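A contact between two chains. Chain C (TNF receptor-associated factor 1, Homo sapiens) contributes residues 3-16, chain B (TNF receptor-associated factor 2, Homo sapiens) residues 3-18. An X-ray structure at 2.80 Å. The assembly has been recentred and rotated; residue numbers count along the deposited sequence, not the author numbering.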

# COMPACT_ATOMS: atom_id res chain seq x y z
N MET C 3 -15.30 -2.76 -39.72
CA MET C 3 -15.59 -2.62 -38.29
C MET C 3 -14.76 -3.51 -37.38
O MET C 3 -14.68 -3.26 -36.18
CB MET C 3 -17.09 -2.80 -38.01
CG MET C 3 -17.60 -4.23 -38.10
SD MET C 3 -19.41 -4.27 -38.09
CE MET C 3 -19.81 -3.13 -39.43
N LYS C 4 -14.13 -4.54 -37.92
CA LYS C 4 -13.20 -5.30 -37.10
C LYS C 4 -11.92 -4.52 -36.78
O LYS C 4 -11.30 -4.77 -35.75
CB LYS C 4 -12.88 -6.68 -37.67
CG LYS C 4 -13.87 -7.74 -37.23
CD LYS C 4 -13.23 -9.12 -37.20
CE LYS C 4 -14.14 -10.15 -36.55
NZ LYS C 4 -14.48 -9.80 -35.13
N GLU C 5 -11.51 -3.59 -37.64
CA GLU C 5 -10.35 -2.76 -37.29
C GLU C 5 -10.73 -1.75 -36.20
O GLU C 5 -9.86 -1.25 -35.47
CB GLU C 5 -9.77 -2.06 -38.51
CG GLU C 5 -10.54 -0.82 -38.95
CD GLU C 5 -9.74 0.03 -39.93
OE1 GLU C 5 -8.49 -0.11 -39.94
OE2 GLU C 5 -10.36 0.81 -40.68
N LYS C 6 -12.02 -1.47 -36.10
CA LYS C 6 -12.55 -0.55 -35.11
C LYS C 6 -12.66 -1.26 -33.74
O LYS C 6 -12.49 -0.66 -32.69
CB LYS C 6 -13.91 -0.01 -35.56
CG LYS C 6 -14.27 1.37 -35.00
CD LYS C 6 -15.69 1.82 -35.39
CE LYS C 6 -16.06 3.12 -34.64
NZ LYS C 6 -17.45 3.62 -34.91
N LEU C 7 -12.96 -2.55 -33.78
CA LEU C 7 -12.94 -3.36 -32.58
C LEU C 7 -11.53 -3.33 -32.03
O LEU C 7 -11.30 -2.86 -30.92
CB LEU C 7 -13.34 -4.80 -32.92
CG LEU C 7 -13.20 -5.91 -31.87
CD1 LEU C 7 -14.13 -5.72 -30.67
CD2 LEU C 7 -13.43 -7.27 -32.50
N LEU C 8 -10.59 -3.84 -32.83
CA LEU C 8 -9.18 -3.87 -32.46
C LEU C 8 -8.66 -2.55 -31.88
O LEU C 8 -7.84 -2.57 -30.95
CB LEU C 8 -8.35 -4.27 -33.67
CG LEU C 8 -7.92 -5.74 -33.64
CD1 LEU C 8 -9.07 -6.58 -33.16
CD2 LEU C 8 -7.41 -6.18 -35.00
N ALA C 9 -9.11 -1.43 -32.44
CA ALA C 9 -8.76 -0.13 -31.88
C ALA C 9 -9.29 -0.04 -30.46
O ALA C 9 -8.56 0.28 -29.53
CB ALA C 9 -9.33 0.98 -32.72
N GLU C 10 -10.58 -0.33 -30.30
CA GLU C 10 -11.22 -0.36 -29.00
C GLU C 10 -10.37 -1.13 -27.98
O GLU C 10 -10.09 -0.64 -26.88
CB GLU C 10 -12.60 -1.01 -29.12
CG GLU C 10 -13.50 -0.84 -27.92
CD GLU C 10 -14.29 0.46 -27.97
OE1 GLU C 10 -14.53 1.06 -26.90
OE2 GLU C 10 -14.67 0.88 -29.10
N LEU C 11 -9.97 -2.34 -28.34
CA LEU C 11 -9.14 -3.16 -27.47
C LEU C 11 -7.79 -2.52 -27.13
O LEU C 11 -7.41 -2.47 -25.96
CB LEU C 11 -8.93 -4.55 -28.08
CG LEU C 11 -10.25 -5.27 -28.34
CD1 LEU C 11 -10.06 -6.79 -28.47
CD2 LEU C 11 -11.28 -4.95 -27.27
N GLU C 12 -7.06 -2.04 -28.14
CA GLU C 12 -5.76 -1.43 -27.91
C GLU C 12 -5.83 -0.35 -26.82
O GLU C 12 -4.97 -0.29 -25.93
CB GLU C 12 -5.17 -0.85 -29.21
CG GLU C 12 -4.69 -1.94 -30.19
CD GLU C 12 -4.39 -1.43 -31.61
OE1 GLU C 12 -3.63 -2.11 -32.34
OE2 GLU C 12 -4.92 -0.36 -32.01
N GLY C 13 -6.87 0.49 -26.88
CA GLY C 13 -7.04 1.57 -25.92
C GLY C 13 -7.35 1.12 -24.49
O GLY C 13 -6.77 1.62 -23.51
N LYS C 14 -8.29 0.19 -24.38
CA LYS C 14 -8.57 -0.40 -23.10
C LYS C 14 -7.31 -1.01 -22.52
O LYS C 14 -6.95 -0.76 -21.37
CB LYS C 14 -9.67 -1.45 -23.24
CG LYS C 14 -11.07 -0.90 -23.11
CD LYS C 14 -12.08 -1.97 -23.51
CE LYS C 14 -13.33 -1.35 -24.10
NZ LYS C 14 -14.22 -2.41 -24.63
N LEU C 15 -6.64 -1.83 -23.33
CA LEU C 15 -5.39 -2.42 -22.88
C LEU C 15 -4.38 -1.39 -22.35
O LEU C 15 -3.70 -1.68 -21.37
CB LEU C 15 -4.76 -3.24 -23.99
CG LEU C 15 -3.67 -4.21 -23.54
CD1 LEU C 15 -4.28 -5.42 -22.83
CD2 LEU C 15 -2.87 -4.64 -24.76
N ARG C 16 -4.31 -0.20 -22.95
CA ARG C 16 -3.42 0.84 -22.45
C ARG C 16 -3.84 1.23 -21.04
O ARG C 16 -2.99 1.47 -20.17
CB ARG C 16 -3.36 2.07 -23.35
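Chain B 3-18: LLQRCESLEKKTATFE

No hydrogen bond joins these two helices; a single salt bridge, with NZ of Lys4(C) 3.5 Å from OE1 of Glu11(B), is the one polar link in an otherwise mainly apolar contact. Chain B is helical throughout residues 3-18, its backbone amides bonded mostly to carbonyls four residues earlier, and it runs in the same general direction as helix 4-16 of chain C. The axes cross at 32° and approach to 10.5 Å, which leaves room for side chains to interleave. The CA atoms of Leu8(C) and Cys7(B) lie 7.9 Å apart, while those of Leu11(C) and Thr14(B) come to 6.8 Å.

Near the start of chain C, Lys4(C) is suited to the margin of the contact because it combines an aliphatic stem with a charged end: its CE lies 3.7 Å from CD1 of Leu4(B), while NZ reaches Glu11(B). That glutamate also borders Leu7(C), whose CD2 is 3.4 Å from OE2. Deeper in the contact, Leu8(C) leaves its backbone sideways, but its end turns nearer and places CD1 4.2 Å from SG of Cys7(B), a compact, weakly polar side chain suited to a buried position.

Leu11(C) points toward chain B and loses more surface to it than any other residue of either stretch. Its CD1 rests 3.5 Å from CA of Glu11(B) and 4.4 Å from CB of Leu10(B), so the branched leucine packs against helix backbone as well as side chain. Its CD2 lies 3.5 Å from OG1 of Thr14(B). This hydroxyl makes a weak hydrogen bond to O of Leu10(B), at 3.3 Å between OG1 and O, which helps a threonine fit a buried site. Farther along, CD1 of Leu15(C) meets the edge of the Phe17(B) ring, 3.6 Å from CD2, bringing two bulky apolar groups together.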

# COMPACT_ATOMS: atom_id res chain seq x y z
N LEU B 3 -6.71 -15.85 -38.85
CA LEU B 3 -6.97 -14.50 -38.36
C LEU B 3 -8.36 -14.22 -37.76
O LEU B 3 -8.48 -13.39 -36.86
CB LEU B 3 -6.70 -13.49 -39.48
CG LEU B 3 -6.72 -12.04 -39.02
CD1 LEU B 3 -5.50 -11.73 -38.19
CD2 LEU B 3 -6.74 -11.13 -40.23
N LEU B 4 -9.41 -14.87 -38.24
CA LEU B 4 -10.72 -14.63 -37.65
C LEU B 4 -10.75 -15.14 -36.20
O LEU B 4 -11.31 -14.49 -35.31
CB LEU B 4 -11.84 -15.25 -38.48
CG LEU B 4 -12.68 -14.28 -39.31
CD1 LEU B 4 -13.38 -13.24 -38.44
CD2 LEU B 4 -11.81 -13.60 -40.32
N GLN B 5 -10.15 -16.31 -35.98
CA GLN B 5 -10.14 -16.93 -34.66
C GLN B 5 -9.17 -16.20 -33.74
O GLN B 5 -9.41 -16.12 -32.53
CB GLN B 5 -9.77 -18.42 -34.76
N ARG B 6 -8.08 -15.67 -34.30
CA ARG B 6 -7.11 -14.87 -33.53
C ARG B 6 -7.75 -13.63 -32.90
O ARG B 6 -7.65 -13.41 -31.69
CB ARG B 6 -5.91 -14.47 -34.38
CG ARG B 6 -4.97 -15.62 -34.74
CD ARG B 6 -3.50 -15.17 -34.85
NE ARG B 6 -3.23 -14.15 -35.86
CZ ARG B 6 -2.01 -13.88 -36.34
NH1 ARG B 6 -0.97 -14.58 -35.91
NH2 ARG B 6 -1.84 -12.94 -37.25
N CYS B 7 -8.38 -12.81 -33.73
CA CYS B 7 -9.25 -11.73 -33.26
C CYS B 7 -10.27 -12.15 -32.18
O CYS B 7 -10.51 -11.40 -31.24
CB CYS B 7 -10.04 -11.14 -34.43
SG CYS B 7 -9.15 -10.02 -35.51
N GLU B 8 -10.92 -13.31 -32.33
CA GLU B 8 -11.95 -13.72 -31.37
C GLU B 8 -11.29 -14.00 -30.02
O GLU B 8 -11.81 -13.62 -28.95
CB GLU B 8 -12.73 -14.94 -31.88
N SER B 9 -10.13 -14.65 -30.07
CA SER B 9 -9.32 -14.92 -28.89
C SER B 9 -8.99 -13.63 -28.14
O SER B 9 -9.04 -13.59 -26.90
CB SER B 9 -8.04 -15.67 -29.27
OG SER B 9 -8.32 -17.03 -29.54
N LEU B 10 -8.66 -12.58 -28.89
CA LEU B 10 -8.34 -11.26 -28.33
C LEU B 10 -9.50 -10.54 -27.59
O LEU B 10 -9.36 -10.17 -26.42
CB LEU B 10 -7.74 -10.36 -29.43
CG LEU B 10 -6.28 -10.58 -29.83
CD1 LEU B 10 -5.84 -9.62 -30.94
CD2 LEU B 10 -5.33 -10.45 -28.63
N GLU B 11 -10.62 -10.33 -28.26
CA GLU B 11 -11.77 -9.70 -27.61
C GLU B 11 -12.29 -10.52 -26.43
O GLU B 11 -13.00 -10.00 -25.56
CB GLU B 11 -12.89 -9.41 -28.61
CG GLU B 11 -13.22 -10.56 -29.55
CD GLU B 11 -14.19 -10.14 -30.64
OE1 GLU B 11 -14.06 -10.63 -31.79
OE2 GLU B 11 -15.07 -9.30 -30.35
N LYS B 12 -11.94 -11.81 -26.40
CA LYS B 12 -12.24 -12.66 -25.25
C LYS B 12 -11.25 -12.41 -24.12
O LYS B 12 -11.61 -12.45 -22.94
CB LYS B 12 -12.21 -14.13 -25.65
N LYS B 13 -10.00 -12.17 -24.50
CA LYS B 13 -8.90 -12.02 -23.55
C LYS B 13 -9.07 -10.71 -22.81
O LYS B 13 -9.07 -10.67 -21.58
CB LYS B 13 -7.56 -12.01 -24.29
CG LYS B 13 -6.36 -12.37 -23.44
CD LYS B 13 -6.31 -13.86 -23.14
CE LYS B 13 -5.33 -14.59 -24.06
NZ LYS B 13 -5.10 -16.01 -23.63
N THR B 14 -9.22 -9.63 -23.57
CA THR B 14 -9.35 -8.31 -22.97
C THR B 14 -10.66 -8.16 -22.18
O THR B 14 -10.77 -7.34 -21.26
CB THR B 14 -9.28 -7.24 -24.04
OG1 THR B 14 -10.37 -7.41 -24.94
CG2 THR B 14 -7.98 -7.36 -24.81
N ALA B 15 -11.67 -8.94 -22.56
CA ALA B 15 -12.90 -8.98 -21.79
C ALA B 15 -12.55 -9.44 -20.38
O ALA B 15 -12.97 -8.84 -19.39
CB ALA B 15 -13.88 -9.93 -22.43
N THR B 16 -11.76 -10.50 -20.30
CA THR B 16 -11.39 -11.08 -19.02
C THR B 16 -10.39 -10.20 -18.28
O THR B 16 -10.28 -10.27 -17.06
CB THR B 16 -10.79 -12.48 -19.20
OG1 THR B 16 -9.57 -12.38 -19.94
CG2 THR B 16 -11.76 -13.38 -19.94
N PHE B 17 -9.67 -9.38 -19.03
CA PHE B 17 -8.68 -8.50 -18.44
C PHE B 17 -9.29 -7.52 -17.47
O PHE B 17 -8.64 -7.14 -16.50
CB PHE B 17 -7.86 -7.77 -19.50
CG PHE B 17 -6.74 -8.58 -20.05
CD1 PHE B 17 -6.44 -9.82 -19.49
CD2 PHE B 17 -5.98 -8.12 -21.11
CE1 PHE B 17 -5.42 -10.60 -20.00
CE2 PHE B 17 -4.94 -8.90 -21.62
CZ PHE B 17 -4.66 -10.14 -21.07
N GLU B 18 -10.53 -7.11 -17.73
CA GLU B 18 -11.23 -6.18 -16.84
C GLU B 18 -11.38 -6.73 -15.43
O GLU B 18 -11.06 -6.03 -14.44
CB GLU B 18 -12.61 -5.84 -17.36
CG GLU B 18 -12.70 -4.52 -18.08
CD GLU B 18 -14.09 -4.25 -18.60
OE1 GLU B 18 -15.03 -4.26 -17.77
OE2 GLU B 18 -14.24 -4.04 -19.84